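Imelysin-like protein (Psychrobacter arcticus, PDB 3PF0) is of unknown function but belongs to the imelysin-like M75 family and has been named a putative metalloendopeptidase. Local coordinates at residues 76-79 / 80-84; 100-103 / 104-108. All coordinates share one frame; numbering follows the deposited sequence.

Contact 1 of 2, residues 76-79 / 80-84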
loop_
_atom_site.group_PDB
_atom_site.type_symbol
_atom_site.label_atom_id
_atom_site.label_comp_id
_atom_site.label_asym_id
_atom_site.label_seq_id
_atom_site.Cartn_x
_atom_site.Cartn_y
_atom_site.Cartn_z
ATOM N N LEU A 76 -4.585 -8.622 -14.679
ATOM C CA LEU A 76 -5.673 -9.599 -14.566
ATOM C C LEU A 76 -7.030 -8.880 -14.463
ATOM O O LEU A 76 -7.993 -9.347 -15.077
ATOM C CB LEU A 76 -5.482 -10.607 -13.412
ATOM C CG LEU A 76 -6.629 -11.666 -13.208
ATOM C CD1 LEU A 76 -6.953 -12.452 -14.498
ATOM C CD2 LEU A 76 -6.320 -12.599 -12.069
ATOM N N LEU A 77 -7.096 -7.725 -13.756
ATOM C CA LEU A 77 -8.332 -6.953 -13.656
ATOM C C LEU A 77 -8.726 -6.447 -15.039
ATOM O O LEU A 77 -9.883 -6.605 -15.428
ATOM C CB LEU A 77 -8.219 -5.777 -12.650
ATOM C CG LEU A 77 -9.502 -4.919 -12.436
ATOM C CD1 LEU A 77 -10.687 -5.766 -11.912
ATOM C CD2 LEU A 77 -9.234 -3.737 -11.524
ATOM N N HIS A 78 -7.751 -5.867 -15.794
ATOM C CA HIS A 78 -7.988 -5.368 -17.144
ATOM C C HIS A 78 -8.493 -6.492 -18.064
ATOM O O HIS A 78 -9.490 -6.311 -18.761
ATOM C CB HIS A 78 -6.726 -4.706 -17.758
ATOM C CG HIS A 78 -6.955 -4.305 -19.184
ATOM N ND1 HIS A 78 -7.584 -3.103 -19.504
ATOM C CD2 HIS A 78 -6.795 -5.027 -20.320
ATOM C CE1 HIS A 78 -7.728 -3.113 -20.822
ATOM N NE2 HIS A 78 -7.265 -4.248 -21.357
ATOM N N ASP A 79 -7.796 -7.625 -18.081
ATOM C CA ASP A 79 -8.128 -8.740 -18.963
ATOM C C ASP A 79 -9.524 -9.309 -18.667
ATOM O O ASP A 79 -10.259 -9.594 -19.621
ATOM C CB ASP A 79 -7.071 -9.838 -18.901
ATOM C CG ASP A 79 -7.149 -10.752 -20.100
ATOM O OD1 ASP A 79 -6.719 -10.336 -21.187
ATOM O OD2 ASP A 79 -7.735 -11.834 -19.976
ATOM N N LEU A 80 -9.903 -9.417 -17.366
ATOM C CA LEU A 80 -11.227 -9.899 -16.981
ATOM C C LEU A 80 -12.309 -8.933 -17.432
ATOM O O LEU A 80 -13.318 -9.384 -17.987
ATOM C CB LEU A 80 -11.335 -10.164 -15.469
ATOM C CG LEU A 80 -10.722 -11.476 -15.000
ATOM C CD1 LEU A 80 -10.798 -11.592 -13.499
ATOM C CD2 LEU A 80 -11.389 -12.681 -15.669
ATOM N N ALA A 81 -12.081 -7.604 -17.243
ATOM C CA ALA A 81 -12.993 -6.538 -17.678
ATOM C C ALA A 81 -13.129 -6.548 -19.204
ATOM O O ALA A 81 -14.240 -6.488 -19.711
ATOM C CB ALA A 81 -12.488 -5.178 -17.196
ATOM N N GLN A 82 -12.012 -6.693 -19.934
ATOM C CA GLN A 82 -12.030 -6.759 -21.400
ATOM C C GLN A 82 -12.889 -7.959 -21.870
ATOM O O GLN A 82 -13.635 -7.839 -22.844
ATOM C CB GLN A 82 -10.589 -6.855 -21.942
ATOM C CG GLN A 82 -10.481 -7.018 -23.455
ATOM C CD GLN A 82 -9.046 -7.019 -23.908
ATOM O OE1 GLN A 82 -8.418 -8.074 -24.051
ATOM N NE2 GLN A 82 -8.494 -5.831 -24.140
ATOM N N LYS A 83 -12.781 -9.097 -21.179
ATOM C CA LYS A 83 -13.547 -10.295 -21.517
ATOM C C LYS A 83 -15.053 -10.110 -21.224
ATOM O O LYS A 83 -15.876 -10.289 -22.128
ATOM C CB LYS A 83 -13.001 -11.519 -20.762
ATOM C CG LYS A 83 -11.768 -12.111 -21.409
ATOM C CD LYS A 83 -11.122 -13.183 -20.537
ATOM C CE LYS A 83 -10.121 -14.000 -21.330
ATOM N NZ LYS A 83 -9.086 -13.150 -21.989
ATOM N N HIS A 84 -15.406 -9.720 -19.984
ATOM C CA HIS A 84 -16.810 -9.589 -19.582
ATOM C C HIS A 84 -17.546 -8.430 -20.265
ATOM O O HIS A 84 -18.734 -8.570 -20.546
ATOM C CB HIS A 84 -16.950 -9.482 -18.049
ATOM C CG HIS A 84 -16.466 -10.694 -17.301
ATOM N ND1 HIS A 84 -16.556 -11.978 -17.843
ATOM C CD2 HIS A 84 -15.915 -10.782 -16.068
ATOM C CE1 HIS A 84 -16.041 -12.788 -16.935
ATOM N NE2 HIS A 84 -15.653 -12.120 -15.844
#
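Asp-79 sends CG anti to its own nitrogen (chi1 -161°), while Lys-83 swings CG to the side of its backbone N and bends at its last torsion, and these turns bring acid and amine together one helical turn apart. The motif is an i to i+4 salt bridge on the last turns of the long alpha-helix 48-84. Lys-83 NZ lies 2.8 Å from Asp-79 OD2, reaching it on the syn side and 20° out of the carboxylate plane. A long, flexible lysine suits this exposed place, since its methylenes can run past the Asp-79 carbonyl, where Lys-83 CG lies 3.4 Å from Asp-79 O, before the ammonium meets the acid. Were Asp-79 an alanine, the Lys-83 ammonium would probably be left without this mate and its chain freer to turn. Beneath the side chains run successive main-chain bonds, the shortest being Gln-82 N to His-78 O at 2.8 Å. Leucines suit the neighbouring flank, where Leu-76 CD1 rests 3.9 Å from Leu-80 CG and both side chains pack against helix 92-112. Small Ala-81, buried, allows close approach to Val-189 and Met-190 of helix 183-214. His-78 can use its ring for a polar link to that same helix, with ND1 hydrogen-bonded to the Met-190 carbonyl. The Gln-82 amide crosses the His-78 ring obliquely, and His-78 NE2 and Gln-82 NE2 stand 3.4 Å apart at an angle too poor for a hydrogen bond.

Contact 2 of 2, residues 100-103 / 104-108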
loop_
_atom_site.group_PDB
_atom_site.type_symbol
_atom_site.label_atom_id
_atom_site.label_comp_id
_atom_site.label_asym_id
_atom_site.label_seq_id
_atom_site.Cartn_x
_atom_site.Cartn_y
_atom_site.Cartn_z
ATOM N N ASP A 100 -14.018 -8.770 -6.843
ATOM C CA ASP A 100 -13.083 -9.624 -6.116
ATOM C C ASP A 100 -11.651 -9.374 -6.566
ATOM O O ASP A 100 -10.772 -9.266 -5.720
ATOM C CB ASP A 100 -13.445 -11.109 -6.302
ATOM C CG ASP A 100 -14.739 -11.528 -5.630
ATOM O OD1 ASP A 100 -15.300 -10.716 -4.856
ATOM O OD2 ASP A 100 -15.209 -12.652 -5.904
ATOM N N GLN A 101 -11.425 -9.267 -7.893
ATOM C CA GLN A 101 -10.108 -9.012 -8.471
ATOM C C GLN A 101 -9.642 -7.577 -8.134
ATOM O O GLN A 101 -8.447 -7.369 -7.922
ATOM C CB GLN A 101 -10.102 -9.277 -9.988
ATOM C CG GLN A 101 -8.721 -9.222 -10.667
ATOM C CD GLN A 101 -7.599 -9.913 -9.911
ATOM O OE1 GLN A 101 -7.768 -10.967 -9.292
ATOM N NE2 GLN A 101 -6.417 -9.337 -9.956
ATOM N N TRP A 102 -10.568 -6.614 -8.020
ATOM C CA TRP A 102 -10.184 -5.252 -7.618
ATOM C C TRP A 102 -9.538 -5.311 -6.221
ATOM O O TRP A 102 -8.504 -4.683 -6.018
ATOM C CB TRP A 102 -11.378 -4.272 -7.645
ATOM C CG TRP A 102 -11.057 -2.946 -7.004
ATOM C CD1 TRP A 102 -10.428 -1.884 -7.591
ATOM C CD2 TRP A 102 -11.160 -2.628 -5.605
ATOM N NE1 TRP A 102 -10.195 -0.897 -6.655
ATOM C CE2 TRP A 102 -10.607 -1.341 -5.424
ATOM C CE3 TRP A 102 -11.682 -3.302 -4.485
ATOM C CZ2 TRP A 102 -10.558 -0.720 -4.171
ATOM C CZ3 TRP A 102 -11.623 -2.689 -3.246
ATOM C CH2 TRP A 102 -11.105 -1.396 -3.104
ATOM N N LEU A 103 -10.145 -6.088 -5.268
ATOM C CA LEU A 103 -9.643 -6.224 -3.894
ATOM C C LEU A 103 -8.239 -6.844 -3.875
ATOM O O LEU A 103 -7.398 -6.364 -3.114
ATOM C CB LEU A 103 -10.613 -7.045 -3.014
ATOM C CG LEU A 103 -10.254 -7.232 -1.513
ATOM C CD1 LEU A 103 -9.912 -5.896 -0.826
ATOM C CD2 LEU A 103 -11.370 -7.958 -0.768
ATOM N N VAL A 104 -7.996 -7.903 -4.698
ATOM C CA VAL A 104 -6.684 -8.570 -4.834
ATOM C C VAL A 104 -5.644 -7.501 -5.239
ATOM O O VAL A 104 -4.571 -7.419 -4.632
ATOM C CB VAL A 104 -6.732 -9.770 -5.835
ATOM C CG1 VAL A 104 -5.343 -10.369 -6.079
ATOM C CG2 VAL A 104 -7.715 -10.858 -5.377
ATOM N N LEU A 105 -5.995 -6.654 -6.228
ATOM C CA LEU A 105 -5.168 -5.547 -6.701
ATOM C C LEU A 105 -4.968 -4.476 -5.612
ATOM O O LEU A 105 -3.850 -3.977 -5.463
ATOM C CB LEU A 105 -5.770 -4.919 -7.982
ATOM C CG LEU A 105 -5.262 -3.521 -8.395
ATOM C CD1 LEU A 105 -3.767 -3.540 -8.768
ATOM C CD2 LEU A 105 -6.092 -2.963 -9.500
ATOM N N ALA A 106 -6.032 -4.102 -4.885
ATOM C CA ALA A 106 -5.936 -3.082 -3.823
ATOM C C ALA A 106 -5.026 -3.568 -2.697
ATOM O O ALA A 106 -4.236 -2.784 -2.180
ATOM C CB ALA A 106 -7.318 -2.734 -3.284
ATOM N N GLN A 107 -5.080 -4.883 -2.382
ATOM C CA GLN A 107 -4.238 -5.529 -1.367
ATOM C C GLN A 107 -2.750 -5.540 -1.807
ATOM O O GLN A 107 -1.881 -5.264 -0.977
ATOM C CB GLN A 107 -4.726 -6.956 -1.084
ATOM C CG GLN A 107 -5.996 -7.001 -0.228
ATOM C CD GLN A 107 -6.472 -8.412 -0.020
ATOM O OE1 GLN A 107 -6.989 -9.064 -0.928
ATOM N NE2 GLN A 107 -6.345 -8.906 1.192
ATOM N N ALA A 108 -2.476 -5.832 -3.105
ATOM C CA ALA A 108 -1.124 -5.854 -3.690
ATOM C C ALA A 108 -0.494 -4.459 -3.669
ATOM O O ALA A 108 0.685 -4.328 -3.349
ATOM C CB ALA A 108 -1.156 -6.393 -5.120
#
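The amide of Ala-106 gives its hydrogen to the carbonyl of Trp-102, with Ala-106 N 2.8 Å from Trp-102 O. Gln-107 N binds Leu-103 O at the same length, and with the bonds from Val-104 to Asp-100 and Leu-105 to Gln-101 they make a regular run of i to i+4 alpha-helical bonds in helix 92-112. The same spacing sets the methyl of Ala-106 over one face of the Trp-102 indole. Its CB stands 4.0 Å from the centroid of the six-membered ring and 14° off the normal, a CH-pi contact displaced toward the rim, with CZ2 of Trp-102 its closest ring atom at 3.9 Å. With CG anti to the backbone nitrogen (chi1 170°), Trp-102 leans its ring along the helix toward Ala-106, and the small alanine lets the indole lie there. The ring also packs on Leu-171 and Leu-175 of helix 167-176, and its NE1 donates to the carbonyl of Ile-168, so this buried polar atom is satisfied. Gln-101 bends at chi2 (43°) and brings OE1 to 3.8 Å from Val-104 CB, a van der Waals contact; its NE2 is held by the Gln-73 carbonyl of helix 48-84. Leu-103 and Gln-107 also meet, Leu-103 CG lying 3.8 Å from Gln-107 OE1, and both reach Ala-270 of helix 268-283. Glutamine suits this place because its aliphatic part packs along the helix, Gln-107 CG lying 3.3 Å from Leu-103 O, while the amide end sits at a partly exposed position. Together the contacts imply a helix held internally by its main chain, from which Trp-102 NE1 and Gln-101 NE2 each give a hydrogen bond to a main-chain carbonyl of a neighbouring helix.

In the fold
Contact 1 comes first along the chain, on helix 48-84, and contact 2 follows on helix 92-112, the next helix; their centres are about 13 Å apart. The two helices pack together through Leu-77, whose CD2 lies 3.8 Å from Leu-105 CD2, and through Leu-76, whose CD2 is 3.5 Å from Gln-101 OE1. Contact 1 sits farther out, about 22 Å from the chain's centre against about 11 Å for contact 2, so the end of helix 48-84 lies farther from the centre than the part of helix 92-112 it packs on. All four segments belong to the imelysin region. In this strand-free, mostly helical protein, such consecutive helices build part of the bundle.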